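Local coordinates for protein sorbitol dehydrogenase (Gluconobacter oxydans, PDB 5ITG) that probably oxidises D-sorbitol to L-sorbose with NADP as hydride acceptor, bound by a Rossmann-fold domain, at residues E411-R416 and K436-D441; T87-K92 and A257-Q262; A42-Q47 and A279-V284. All coordinates share one frame; numbering follows the deposited sequence.

Contact 1: E411-R416 and K436-D441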
ATOM      1  N   GLU A 411      12.280  -9.822  23.463  1.00 17.46           N
ATOM      2  CA  GLU A 411      12.363 -11.253  23.712  1.00 19.86           C
ATOM      3  C   GLU A 411      12.239 -12.033  22.398  1.00 19.84           C
ATOM      4  O   GLU A 411      12.894 -13.060  22.215  1.00 22.06           O
ATOM      5  CB  GLU A 411      11.288 -11.678  24.713  1.00 19.93           C
ATOM      6  CG  GLU A 411      11.598 -11.227  26.138  1.00 21.47           C
ATOM      7  CD  GLU A 411      12.904 -11.823  26.659  1.00 24.38           C
ATOM      8  OE1 GLU A 411      13.013 -13.066  26.691  1.00 25.86           O
ATOM      9  OE2 GLU A 411      13.818 -11.051  27.039  1.00 23.17           O
HETATM   10  N   MSE A 412      11.418 -11.533  21.475  1.00 20.53           N
HETATM   11  CA  MSE A 412      11.231 -12.191  20.180  1.00 20.54           C
HETATM   12  C   MSE A 412      12.568 -12.240  19.437  1.00 21.47           C
HETATM   13  O   MSE A 412      12.894 -13.217  18.759  1.00 19.46           O
HETATM   14  CB  MSE A 412      10.190 -11.426  19.345  1.00 21.60           C
HETATM   15  CG  MSE A 412       9.924 -11.995  17.951  1.00 23.84           C
HETATM   16 SE   MSE A 412      11.215 -11.442  16.590  0.86 28.33          SE
HETATM   17  CE  MSE A 412      10.880  -9.514  16.597  1.00 25.67           C
ATOM     18  N   LEU A 413      13.350 -11.178  19.587  1.00 21.90           N
ATOM     19  CA  LEU A 413      14.652 -11.078  18.930  1.00 23.61           C
ATOM     20  C   LEU A 413      15.615 -12.221  19.278  1.00 24.37           C
ATOM     21  O   LEU A 413      16.504 -12.549  18.487  1.00 23.79           O
ATOM     22  CB  LEU A 413      15.297  -9.732  19.284  1.00 24.80           C
ATOM     23  CG  LEU A 413      15.352  -8.596  18.253  1.00 27.95           C
ATOM     24  CD1 LEU A 413      14.138  -8.600  17.354  1.00 26.53           C
ATOM     25  CD2 LEU A 413      15.491  -7.272  18.994  1.00 24.95           C
ATOM     26  N   ARG A 414      15.438 -12.829  20.448  1.00 24.37           N
ATOM     27  CA  ARG A 414      16.319 -13.914  20.876  1.00 26.46           C
ATOM     28  C   ARG A 414      16.242 -15.165  20.000  1.00 27.21           C
ATOM     29  O   ARG A 414      17.133 -16.017  20.046  1.00 26.60           O
ATOM     30  CB  ARG A 414      16.060 -14.246  22.347  1.00 28.88           C
ATOM     31  CG  ARG A 414      16.441 -13.090  23.274  1.00 31.55           C
ATOM     32  CD  ARG A 414      16.084 -13.335  24.734  1.00 34.50           C
ATOM     33  NE  ARG A 414      17.180 -13.935  25.493  1.00 41.13           N
ATOM     34  CZ  ARG A 414      17.356 -15.240  25.662  1.00 41.63           C
ATOM     35  NH1 ARG A 414      16.501 -16.101  25.127  1.00 44.11           N
ATOM     36  NH2 ARG A 414      18.389 -15.685  26.362  1.00 42.08           N
ATOM     37  N   GLY A 415      15.179 -15.281  19.209  1.00 24.75           N
ATOM     38  CA  GLY A 415      15.066 -16.401  18.292  1.00 24.83           C
ATOM     39  C   GLY A 415      14.493 -17.739  18.719  1.00 26.71           C
ATOM     40  O   GLY A 415      14.778 -18.759  18.085  1.00 25.28           O
ATOM     41  N   ARG A 416      13.688 -17.765  19.772  1.00 27.66           N
ATOM     42  CA  ARG A 416      13.101 -19.024  20.196  1.00 28.82           C
ATOM     43  C   ARG A 416      11.688 -18.858  20.734  1.00 27.81           C
ATOM     44  O   ARG A 416      11.420 -17.963  21.539  1.00 28.13           O
ATOM     45  CB  ARG A 416      13.999 -19.705  21.231  1.00 31.62           C
ATOM     46  CG  ARG A 416      14.347 -18.876  22.448  1.00 37.88           C
ATOM     47  CD  ARG A 416      15.470 -19.558  23.237  1.00 42.83           C
ATOM     48  NE  ARG A 416      15.774 -18.902  24.511  1.00 46.60           N
ATOM     49  CZ  ARG A 416      14.908 -18.766  25.514  1.00 48.64           C
ATOM     50  NH1 ARG A 416      13.670 -19.235  25.399  1.00 49.73           N
ATOM     51  NH2 ARG A 416      15.285 -18.173  26.640  1.00 48.69           N
ATOM     52  N   LYS A 436      24.337  -8.376  18.881  1.00 35.45           N
ATOM     53  CA  LYS A 436      24.979  -8.854  20.099  1.00 37.62           C
ATOM     54  C   LYS A 436      24.106  -8.461  21.280  1.00 37.43           C
ATOM     55  O   LYS A 436      23.857  -9.263  22.178  1.00 39.00           O
ATOM     56  CB  LYS A 436      26.367  -8.230  20.268  1.00 40.28           C
ATOM     57  CG  LYS A 436      27.029  -8.565  21.606  1.00 42.89           C
ATOM     58  CD  LYS A 436      28.375  -7.865  21.756  1.00 46.04           C
ATOM     59  CE  LYS A 436      29.069  -8.249  23.059  1.00 46.32           C
ATOM     60  NZ  LYS A 436      30.422  -7.631  23.165  1.00 45.39           N
ATOM     61  N   LEU A 437      23.647  -7.215  21.272  1.00 36.30           N
ATOM     62  CA  LEU A 437      22.791  -6.703  22.335  1.00 35.58           C
ATOM     63  C   LEU A 437      21.482  -7.479  22.371  1.00 34.73           C
ATOM     64  O   LEU A 437      21.048  -7.944  23.424  1.00 35.18           O
ATOM     65  CB  LEU A 437      22.491  -5.219  22.104  1.00 34.90           C
ATOM     66  CG  LEU A 437      23.666  -4.243  22.192  1.00 34.62           C
ATOM     67  CD1 LEU A 437      23.199  -2.848  21.804  1.00 34.00           C
ATOM     68  CD2 LEU A 437      24.229  -4.244  23.605  1.00 34.34           C
ATOM     69  N   ALA A 438      20.862  -7.609  21.206  1.00 35.49           N
ATOM     70  CA  ALA A 438      19.591  -8.307  21.068  1.00 36.78           C
ATOM     71  C   ALA A 438      19.631  -9.722  21.627  1.00 37.67           C
ATOM     72  O   ALA A 438      18.634 -10.210  22.153  1.00 36.47           O
ATOM     73  CB  ALA A 438      19.184  -8.349  19.607  1.00 35.11           C
ATOM     74  N   LYS A 439      20.782 -10.378  21.514  1.00 39.34           N
ATOM     75  CA  LYS A 439      20.911 -11.747  22.000  1.00 41.27           C
ATOM     76  C   LYS A 439      21.530 -11.876  23.386  1.00 41.31           C
ATOM     77  O   LYS A 439      21.621 -12.980  23.923  1.00 41.99           O
ATOM     78  CB  LYS A 439      21.700 -12.589  20.993  1.00 42.57           C
ATOM     79  CG  LYS A 439      21.022 -12.695  19.638  1.00 44.93           C
ATOM     80  CD  LYS A 439      21.727 -13.679  18.728  1.00 47.71           C
ATOM     81  CE  LYS A 439      21.006 -13.794  17.392  1.00 50.91           C
ATOM     82  NZ  LYS A 439      19.597 -14.266  17.556  1.00 52.77           N
ATOM     83  N   ALA A 440      21.947 -10.758  23.971  1.00 41.04           N
ATOM     84  CA  ALA A 440      22.534 -10.788  25.306  1.00 43.00           C
ATOM     85  C   ALA A 440      21.595 -11.551  26.241  1.00 44.50           C
ATOM     86  O   ALA A 440      20.385 -11.589  26.017  1.00 43.90           O
ATOM     87  CB  ALA A 440      22.750  -9.373  25.816  1.00 41.25           C
ATOM     88  N   ASP A 441      22.148 -12.163  27.283  1.00 45.95           N
ATOM     89  CA  ASP A 441      21.326 -12.919  28.219  1.00 47.27           C
ATOM     90  C   ASP A 441      20.733 -12.052  29.312  1.00 47.10           C
ATOM     91  O   ASP A 441      19.838 -12.491  30.038  1.00 48.04           O
ATOM     92  CB  ASP A 441      22.128 -14.058  28.850  1.00 49.45           C
ATOM     93  CG  ASP A 441      22.414 -15.172  27.870  1.00 51.84           C
ATOM     94  OD1 ASP A 441      21.466 -15.600  27.172  1.00 52.20           O
ATOM     95  OD2 ASP A 441      23.578 -15.626  27.801  1.00 52.76           O
TER
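Arg414 reaches across to Asp441 in a salt bridge, NH2 to OD1 at 3.2 Å. As a hydrogen bond it is weak: the angle at the hydrogen is only 123°, and the guanidinium and carboxylate planes are turned 47° from each other, so one oxygen meets one nitrogen with no flat, two-pronged pairing. The Arg414 chain bends at chi3 (92°), which turns NE off the line of the carbon chain. Ala440 O also lies at the guanidinium edge, 4.0 Å from Arg414 NE; the contact buries this carbonyl without a hydrogen-bonding partner. Arg475, from helix 461-477, brings a second positive charge close to Arg414, and Asp441 close by would probably offset part of that repulsion.

The other long chain comes from the opposite segment. Lys439 bends at its last torsion, and its NZ sits 3.7 Å from Leu413 O and 3.9 Å from Arg414 O, two carbonyls of the 412-415 turn; its salt bridge goes to Glu424. Beneath these charges lies a small apolar patch, where Leu413 CD2 packs on Ala438 CB at 3.9 Å. Arg414 CG rests 3.8 Å from Ala438 O, carrying the packing from the leucine to the base of the arginine. Gly415, with positive phi, closes a type I turn that begins at Met412 and takes the chain out of its helix. In the mannitol dehydrogenase C-terminal domain, the chain leaving helix 400-412 thus packs on the end of helix 432-439 and the residues after it, apolar side chains inside and charged ones at the surface.

Contact 2: T87-K92 and A257-Q262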
ATOM      1  N   THR A  87     -12.801 -11.678  -1.166  1.00 21.83           N
ATOM      2  CA  THR A  87     -13.030 -12.603  -0.058  1.00 22.54           C
ATOM      3  C   THR A  87     -13.103 -11.937   1.312  1.00 21.97           C
ATOM      4  O   THR A  87     -12.170 -11.258   1.731  1.00 21.51           O
ATOM      5  CB  THR A  87     -11.930 -13.668  -0.030  1.00 23.40           C
ATOM      6  OG1 THR A  87     -11.859 -14.302  -1.314  1.00 25.07           O
ATOM      7  CG2 THR A  87     -12.224 -14.714   1.038  1.00 24.01           C
ATOM      8  N   ALA A  88     -14.213 -12.163   2.013  1.00 21.74           N
ATOM      9  CA  ALA A  88     -14.438 -11.586   3.341  1.00 21.78           C
ATOM     10  C   ALA A  88     -13.886 -12.494   4.440  1.00 22.68           C
ATOM     11  O   ALA A  88     -13.647 -13.671   4.213  1.00 22.49           O
ATOM     12  CB  ALA A  88     -15.928 -11.358   3.552  1.00 20.43           C
ATOM     13  N   PRO A  89     -13.671 -11.947   5.650  1.00 23.95           N
ATOM     14  CA  PRO A  89     -13.142 -12.747   6.762  1.00 25.18           C
ATOM     15  C   PRO A  89     -14.073 -13.906   7.135  1.00 27.75           C
ATOM     16  O   PRO A  89     -13.651 -14.886   7.758  1.00 26.36           O
ATOM     17  CB  PRO A  89     -13.010 -11.726   7.889  1.00 24.64           C
ATOM     18  CG  PRO A  89     -12.766 -10.429   7.149  1.00 24.40           C
ATOM     19  CD  PRO A  89     -13.775 -10.527   6.031  1.00 23.33           C
ATOM     20  N   SER A  90     -15.342 -13.778   6.752  1.00 29.58           N
ATOM     21  CA  SER A  90     -16.347 -14.804   7.024  1.00 31.79           C
ATOM     22  C   SER A  90     -16.093 -16.022   6.144  1.00 32.96           C
ATOM     23  O   SER A  90     -16.688 -17.085   6.344  1.00 35.29           O
ATOM     24  CB  SER A  90     -17.749 -14.261   6.736  1.00 31.26           C
ATOM     25  OG  SER A  90     -17.896 -13.966   5.353  1.00 32.77           O
ATOM     26  N   GLY A  91     -15.205 -15.860   5.168  1.00 31.81           N
ATOM     27  CA  GLY A  91     -14.886 -16.952   4.271  1.00 32.86           C
ATOM     28  C   GLY A  91     -15.633 -16.861   2.955  1.00 31.86           C
ATOM     29  O   GLY A  91     -15.236 -17.472   1.962  1.00 31.29           O
ATOM     30  N   LYS A  92     -16.712 -16.085   2.945  1.00 32.24           N
ATOM     31  CA  LYS A  92     -17.531 -15.906   1.753  1.00 32.32           C
ATOM     32  C   LYS A  92     -16.841 -14.999   0.740  1.00 32.35           C
ATOM     33  O   LYS A  92     -16.258 -13.974   1.101  1.00 29.89           O
ATOM     34  CB  LYS A  92     -18.880 -15.295   2.135  1.00 34.13           C
ATOM     35  CG  LYS A  92     -19.586 -16.010   3.287  1.00 38.39           C
ATOM     36  CD  LYS A  92     -19.822 -17.478   2.973  1.00 39.19           C
ATOM     37  CE  LYS A  92     -20.633 -18.156   4.065  1.00 40.02           C
ATOM     38  NZ  LYS A  92     -20.858 -19.596   3.756  1.00 40.68           N
ATOM     39  N   ALA A 257      -8.789 -10.257  -3.788  1.00 19.74           N
ATOM     40  CA  ALA A 257      -8.469  -9.231  -2.803  1.00 18.20           C
ATOM     41  C   ALA A 257      -9.417  -9.390  -1.628  1.00 17.00           C
ATOM     42  O   ALA A 257     -10.451 -10.047  -1.751  1.00 15.40           O
ATOM     43  CB  ALA A 257      -8.631  -7.844  -3.418  1.00 15.18           C
ATOM     44  N   GLU A 258      -9.058  -8.797  -0.489  1.00 16.57           N
ATOM     45  CA  GLU A 258      -9.914  -8.866   0.691  1.00 17.87           C
ATOM     46  C   GLU A 258     -11.117  -7.981   0.387  1.00 18.54           C
ATOM     47  O   GLU A 258     -11.034  -7.079  -0.454  1.00 18.91           O
ATOM     48  CB  GLU A 258      -9.172  -8.342   1.932  1.00 18.48           C
ATOM     49  CG  GLU A 258      -8.813  -6.865   1.874  1.00 20.49           C
ATOM     50  CD  GLU A 258      -8.057  -6.387   3.106  1.00 22.77           C
ATOM     51  OE1 GLU A 258      -8.301  -6.920   4.212  1.00 21.97           O
ATOM     52  OE2 GLU A 258      -7.229  -5.461   2.972  1.00 21.40           O
ATOM     53  N   ASP A 259     -12.235  -8.237   1.050  1.00 18.53           N
ATOM     54  CA  ASP A 259     -13.419  -7.428   0.815  1.00 21.56           C
ATOM     55  C   ASP A 259     -13.180  -5.988   1.268  1.00 20.66           C
ATOM     56  O   ASP A 259     -13.712  -5.054   0.667  1.00 21.01           O
ATOM     57  CB  ASP A 259     -14.635  -8.031   1.538  1.00 23.56           C
ATOM     58  CG  ASP A 259     -14.481  -8.040   3.039  1.00 24.02           C
ATOM     59  OD1 ASP A 259     -13.388  -8.391   3.526  1.00 25.71           O
ATOM     60  OD2 ASP A 259     -15.467  -7.711   3.737  1.00 26.89           O
ATOM     61  N   PHE A 260     -12.373  -5.809   2.313  1.00 21.15           N
ATOM     62  CA  PHE A 260     -12.067  -4.466   2.819  1.00 19.13           C
ATOM     63  C   PHE A 260     -11.303  -3.657   1.782  1.00 18.98           C
ATOM     64  O   PHE A 260     -10.454  -4.187   1.071  1.00 16.86           O
ATOM     65  CB  PHE A 260     -11.206  -4.525   4.083  1.00 17.56           C
ATOM     66  CG  PHE A 260     -10.758  -3.166   4.567  1.00 17.58           C
ATOM     67  CD1 PHE A 260     -11.547  -2.428   5.450  1.00 18.82           C
ATOM     68  CD2 PHE A 260      -9.570  -2.601   4.098  1.00 17.09           C
ATOM     69  CE1 PHE A 260     -11.161  -1.147   5.861  1.00 17.13           C
ATOM     70  CE2 PHE A 260      -9.174  -1.316   4.505  1.00 15.39           C
ATOM     71  CZ  PHE A 260      -9.974  -0.591   5.387  1.00 16.83           C
ATOM     72  N   HIS A 261     -11.592  -2.364   1.715  1.00 17.55           N
ATOM     73  CA  HIS A 261     -10.904  -1.488   0.782  1.00 18.12           C
ATOM     74  C   HIS A 261     -11.082  -0.055   1.241  1.00 18.69           C
ATOM     75  O   HIS A 261     -12.123   0.309   1.793  1.00 18.19           O
ATOM     76  CB  HIS A 261     -11.443  -1.686  -0.643  1.00 19.18           C
ATOM     77  CG  HIS A 261     -12.921  -1.489  -0.774  1.00 22.44           C
ATOM     78  ND1 HIS A 261     -13.491  -0.260  -1.034  1.00 25.53           N
ATOM     79  CD2 HIS A 261     -13.949  -2.368  -0.694  1.00 22.24           C
ATOM     80  CE1 HIS A 261     -14.803  -0.391  -1.112  1.00 22.39           C
ATOM     81  NE2 HIS A 261     -15.107  -1.659  -0.909  1.00 26.31           N
ATOM     82  N   GLN A 262     -10.051   0.756   1.046  1.00 17.68           N
ATOM     83  CA  GLN A 262     -10.127   2.144   1.455  1.00 17.53           C
ATOM     84  C   GLN A 262      -9.274   3.025   0.572  1.00 16.46           C
ATOM     85  O   GLN A 262      -8.187   2.628   0.139  1.00 16.08           O
ATOM     86  CB  GLN A 262      -9.680   2.298   2.914  1.00 19.59           C
ATOM     87  CG  GLN A 262      -9.636   3.742   3.400  1.00 20.02           C
ATOM     88  CD  GLN A 262      -9.605   3.847   4.917  1.00 22.57           C
ATOM     89  OE1 GLN A 262      -8.976   3.030   5.598  1.00 21.60           O
ATOM     90  NE2 GLN A 262     -10.272   4.865   5.453  1.00 21.91           N
TER
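Asp259 and Thr87 bury the most surface here, and they meet through the backbone: Asp259 N donates to Thr87 O at 3.1 Å. The donor stands above the plane of that carbonyl, and the same oxygen accepts a hydrogen bond from Asn363 ND2. Glu258 CA adds a CA-H...O contact to it at 3.4 Å. Thr87 N, facing the same strand, gives a straighter bond, 164° at the hydrogen, to Ala257 O at 2.9 Å. Together the two backbone bonds bracket Glu258 as a parallel bridge partner of Thr87, joining strand 82-87 to strand 255-258 in the large mixed sheet of the Rossmann domain.

Beyond the bridge, the Asp259 side chain turns back over the start of the 88-91 turn. With CG set between the backbone N and the carbonyl carbon (chi1 64°), the carboxylate lies against Ala88 and Pro89. Asp259 OD1 sits 3.3 Å from Pro89 CD, and Asp259 CG packs 3.7 Å from Ala88 CB. An alanine in place of Asp259 would probably leave Ala88 CB and Pro89 CD without the carboxylate they pack against, opening a gap there. Pro89 also touches Ser359 and Ser362, at and just after the end of helix 350-361.

Contact 3: A42-Q47 and A279-V284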
ATOM      1  N   ALA A  42      -8.868   0.603 -10.213  1.00 17.64           N
ATOM      2  CA  ALA A  42      -9.798   0.151 -11.243  1.00 19.25           C
ATOM      3  C   ALA A  42     -11.142  -0.210 -10.622  1.00 19.81           C
ATOM      4  O   ALA A  42     -12.199  -0.031 -11.236  1.00 22.22           O
ATOM      5  CB  ALA A  42      -9.215  -1.057 -11.984  1.00 18.64           C
ATOM      6  N   PHE A  43     -11.087  -0.715  -9.393  1.00 21.28           N
ATOM      7  CA  PHE A  43     -12.274  -1.125  -8.638  1.00 19.72           C
ATOM      8  C   PHE A  43     -13.199   0.049  -8.343  1.00 20.30           C
ATOM      9  O   PHE A  43     -14.416  -0.046  -8.540  1.00 22.39           O
ATOM     10  CB  PHE A  43     -11.835  -1.780  -7.320  1.00 20.97           C
ATOM     11  CG  PHE A  43     -12.968  -2.239  -6.452  1.00 21.38           C
ATOM     12  CD1 PHE A  43     -13.675  -3.398  -6.760  1.00 24.02           C
ATOM     13  CD2 PHE A  43     -13.314  -1.526  -5.309  1.00 23.48           C
ATOM     14  CE1 PHE A  43     -14.711  -3.848  -5.938  1.00 25.38           C
ATOM     15  CE2 PHE A  43     -14.348  -1.962  -4.479  1.00 25.98           C
ATOM     16  CZ  PHE A  43     -15.049  -3.128  -4.795  1.00 25.87           C
ATOM     17  N   TYR A  44     -12.633   1.154  -7.864  1.00 18.69           N
ATOM     18  CA  TYR A  44     -13.444   2.336  -7.557  1.00 20.45           C
ATOM     19  C   TYR A  44     -14.010   2.978  -8.822  1.00 20.55           C
ATOM     20  O   TYR A  44     -15.175   3.390  -8.852  1.00 21.10           O
ATOM     21  CB  TYR A  44     -12.621   3.365  -6.771  1.00 19.03           C
ATOM     22  CG  TYR A  44     -12.400   2.985  -5.321  1.00 21.15           C
ATOM     23  CD1 TYR A  44     -13.410   3.159  -4.371  1.00 20.61           C
ATOM     24  CD2 TYR A  44     -11.185   2.439  -4.900  1.00 20.99           C
ATOM     25  CE1 TYR A  44     -13.217   2.801  -3.032  1.00 20.17           C
ATOM     26  CE2 TYR A  44     -10.979   2.074  -3.566  1.00 20.93           C
ATOM     27  CZ  TYR A  44     -11.995   2.256  -2.639  1.00 21.10           C
ATOM     28  OH  TYR A  44     -11.789   1.887  -1.328  1.00 18.90           O
ATOM     29  N   VAL A  45     -13.194   3.058  -9.869  1.00 20.31           N
ATOM     30  CA  VAL A  45     -13.649   3.648 -11.117  1.00 22.00           C
ATOM     31  C   VAL A  45     -14.809   2.838 -11.692  1.00 23.29           C
ATOM     32  O   VAL A  45     -15.780   3.399 -12.214  1.00 24.98           O
ATOM     33  CB  VAL A  45     -12.493   3.725 -12.141  1.00 23.74           C
ATOM     34  CG1 VAL A  45     -13.028   4.099 -13.519  1.00 24.52           C
ATOM     35  CG2 VAL A  45     -11.475   4.765 -11.677  1.00 21.63           C
ATOM     36  N   GLU A  46     -14.711   1.518 -11.577  1.00 23.01           N
ATOM     37  CA  GLU A  46     -15.740   0.612 -12.074  1.00 24.19           C
ATOM     38  C   GLU A  46     -17.115   0.966 -11.504  1.00 25.87           C
ATOM     39  O   GLU A  46     -18.139   0.771 -12.162  1.00 25.64           O
ATOM     40  CB  GLU A  46     -15.392  -0.830 -11.688  1.00 27.23           C
ATOM     41  CG  GLU A  46     -16.376  -1.878 -12.183  1.00 28.11           C
ATOM     42  CD  GLU A  46     -16.094  -2.307 -13.608  1.00 30.19           C
ATOM     43  OE1 GLU A  46     -15.497  -1.510 -14.361  1.00 30.33           O
ATOM     44  OE2 GLU A  46     -16.476  -3.437 -13.978  1.00 31.43           O
ATOM     45  N   GLN A  47     -17.126   1.498 -10.284  1.00 25.58           N
ATOM     46  CA  GLN A  47     -18.368   1.850  -9.604  1.00 26.95           C
ATOM     47  C   GLN A  47     -18.935   3.236  -9.900  1.00 27.32           C
ATOM     48  O   GLN A  47     -20.018   3.568  -9.431  1.00 28.78           O
ATOM     49  CB  GLN A  47     -18.183   1.690  -8.098  1.00 28.40           C
ATOM     50  CG  GLN A  47     -17.778   0.285  -7.686  1.00 29.07           C
ATOM     51  CD  GLN A  47     -17.328   0.219  -6.243  1.00 34.22           C
ATOM     52  OE1 GLN A  47     -18.123   0.427  -5.323  1.00 36.02           O
ATOM     53  NE2 GLN A  47     -16.041  -0.060  -6.034  1.00 32.37           N
ATOM     54  N   ALA A 279     -18.398   6.141  -4.833  1.00 25.81           N
ATOM     55  CA  ALA A 279     -17.898   4.771  -4.743  1.00 24.91           C
ATOM     56  C   ALA A 279     -17.238   4.513  -3.391  1.00 24.31           C
ATOM     57  O   ALA A 279     -16.633   3.463  -3.176  1.00 26.61           O
ATOM     58  CB  ALA A 279     -16.901   4.507  -5.865  1.00 24.56           C
ATOM     59  N   GLY A 280     -17.346   5.477  -2.484  1.00 22.87           N
ATOM     60  CA  GLY A 280     -16.765   5.305  -1.167  1.00 22.49           C
ATOM     61  C   GLY A 280     -15.387   5.911  -0.980  1.00 20.86           C
ATOM     62  O   GLY A 280     -14.774   5.732   0.072  1.00 20.99           O
ATOM     63  N   VAL A 281     -14.880   6.611  -1.993  1.00 18.73           N
ATOM     64  CA  VAL A 281     -13.577   7.238  -1.861  1.00 19.60           C
ATOM     65  C   VAL A 281     -13.796   8.418  -0.924  1.00 19.17           C
ATOM     66  O   VAL A 281     -14.770   9.165  -1.066  1.00 20.48           O
ATOM     67  CB  VAL A 281     -13.034   7.740  -3.217  1.00 18.44           C
ATOM     68  CG1 VAL A 281     -11.689   8.410  -3.023  1.00 18.43           C
ATOM     69  CG2 VAL A 281     -12.896   6.569  -4.185  1.00 19.37           C
ATOM     70  N   GLN A 282     -12.900   8.574   0.040  1.00 17.72           N
ATOM     71  CA  GLN A 282     -13.011   9.647   1.018  1.00 18.60           C
ATOM     72  C   GLN A 282     -12.154  10.826   0.596  1.00 18.51           C
ATOM     73  O   GLN A 282     -10.928  10.776   0.662  1.00 14.87           O
ATOM     74  CB  GLN A 282     -12.599   9.114   2.400  1.00 18.71           C
ATOM     75  CG  GLN A 282     -13.558   8.029   2.925  1.00 22.56           C
ATOM     76  CD  GLN A 282     -12.965   7.135   4.022  1.00 24.64           C
ATOM     77  OE1 GLN A 282     -11.978   6.429   3.800  1.00 23.23           O
ATOM     78  NE2 GLN A 282     -13.584   7.149   5.203  1.00 24.47           N
HETATM   79  N   MSE A 283     -12.814  11.887   0.140  1.00 19.02           N
HETATM   80  CA  MSE A 283     -12.116  13.081  -0.309  1.00 20.88           C
HETATM   81  C   MSE A 283     -11.779  13.957   0.891  1.00 21.25           C
HETATM   82  O   MSE A 283     -12.625  14.184   1.755  1.00 21.38           O
HETATM   83  CB  MSE A 283     -12.991  13.845  -1.308  1.00 24.78           C
HETATM   84  CG  MSE A 283     -12.455  13.852  -2.742  1.00 31.17           C
HETATM   85 SE   MSE A 283     -12.174  12.105  -3.534  0.85 31.29          SE
HETATM   86  CE  MSE A 283     -13.781  12.000  -4.614  1.00 34.95           C
ATOM     87  N   VAL A 284     -10.542  14.443   0.948  1.00 20.08           N
ATOM     88  CA  VAL A 284     -10.101  15.278   2.063  1.00 19.29           C
ATOM     89  C   VAL A 284      -9.227  16.433   1.606  1.00 17.98           C
ATOM     90  O   VAL A 284      -8.796  16.481   0.461  1.00 18.24           O
ATOM     91  CB  VAL A 284      -9.263  14.469   3.072  1.00 18.19           C
ATOM     92  CG1 VAL A 284     -10.078  13.311   3.624  1.00 21.35           C
ATOM     93  CG2 VAL A 284      -7.992  13.950   2.386  1.00 19.76           C
TER
HETATM   94  O   HOH W   1     -16.893   0.743  -2.964  1.00 36.22           O
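Water 1 joins Gln47 to Ala279, donating to Gln47 OE1 at 2.7 Å and to Ala279 O at 2.7 Å. It links the end of helix 41-46, in the Rossmann domain, to the turn leading into strand 282-284, an outer strand of a separate three-stranded sheet. The amide carrying OE1 is itself fixed: Gln47 NE2 donates to Phe43 O at 3.0 Å, an angle of 164°, with the carbonyl oxygen close to the amide plane. The same NE2 lies over one face of the Phe43 ring, offset toward the rim. This grip within the helix would hold OE1 turned to the water.

Nearer the backbone, Gln47 CB packs on Ala279 CB at 3.8 Å, and that methyl also comes 3.6 Å from Tyr44 O. About one turn earlier in the helix, Tyr44 brings its ring to the same alanine. Its CG is anti to the carbonyl carbon (chi1 -75°), and the ring receives Ala279 O at its edge, in plane, 3.5 Å from CD1. Tyr44 OH is hydrogen-bonded to His261 ND1, which ties down the far end of the ring. Val281 CG2 approaches the ring obliquely, touching the same Tyr44 CD1 at 3.5 Å.

How the contacts relate
Along the chain, contact 3 joins the earliest segment, 42-47, to 279-284, and both segments of contact 2 fall between them; contact 1 comes later, in the C-terminal domain. Contacts 2 and 3 are neighbours, with centres about 17 Å apart, and they touch through His261 and Gln262, the latter by a probable hydrogen bond to Gln282. Segment 257-262 thus runs from the large sheet, where contact 2 lies, toward the small three-stranded sheet that contact 3 reaches. Contact 1 is remote, its centre about 37 Å from the centre of contact 2 and 45 Å from that of contact 3. Contacts 2 and 3 therefore both lie in the Rossmann-fold half, while contact 1 belongs to the helical half alone.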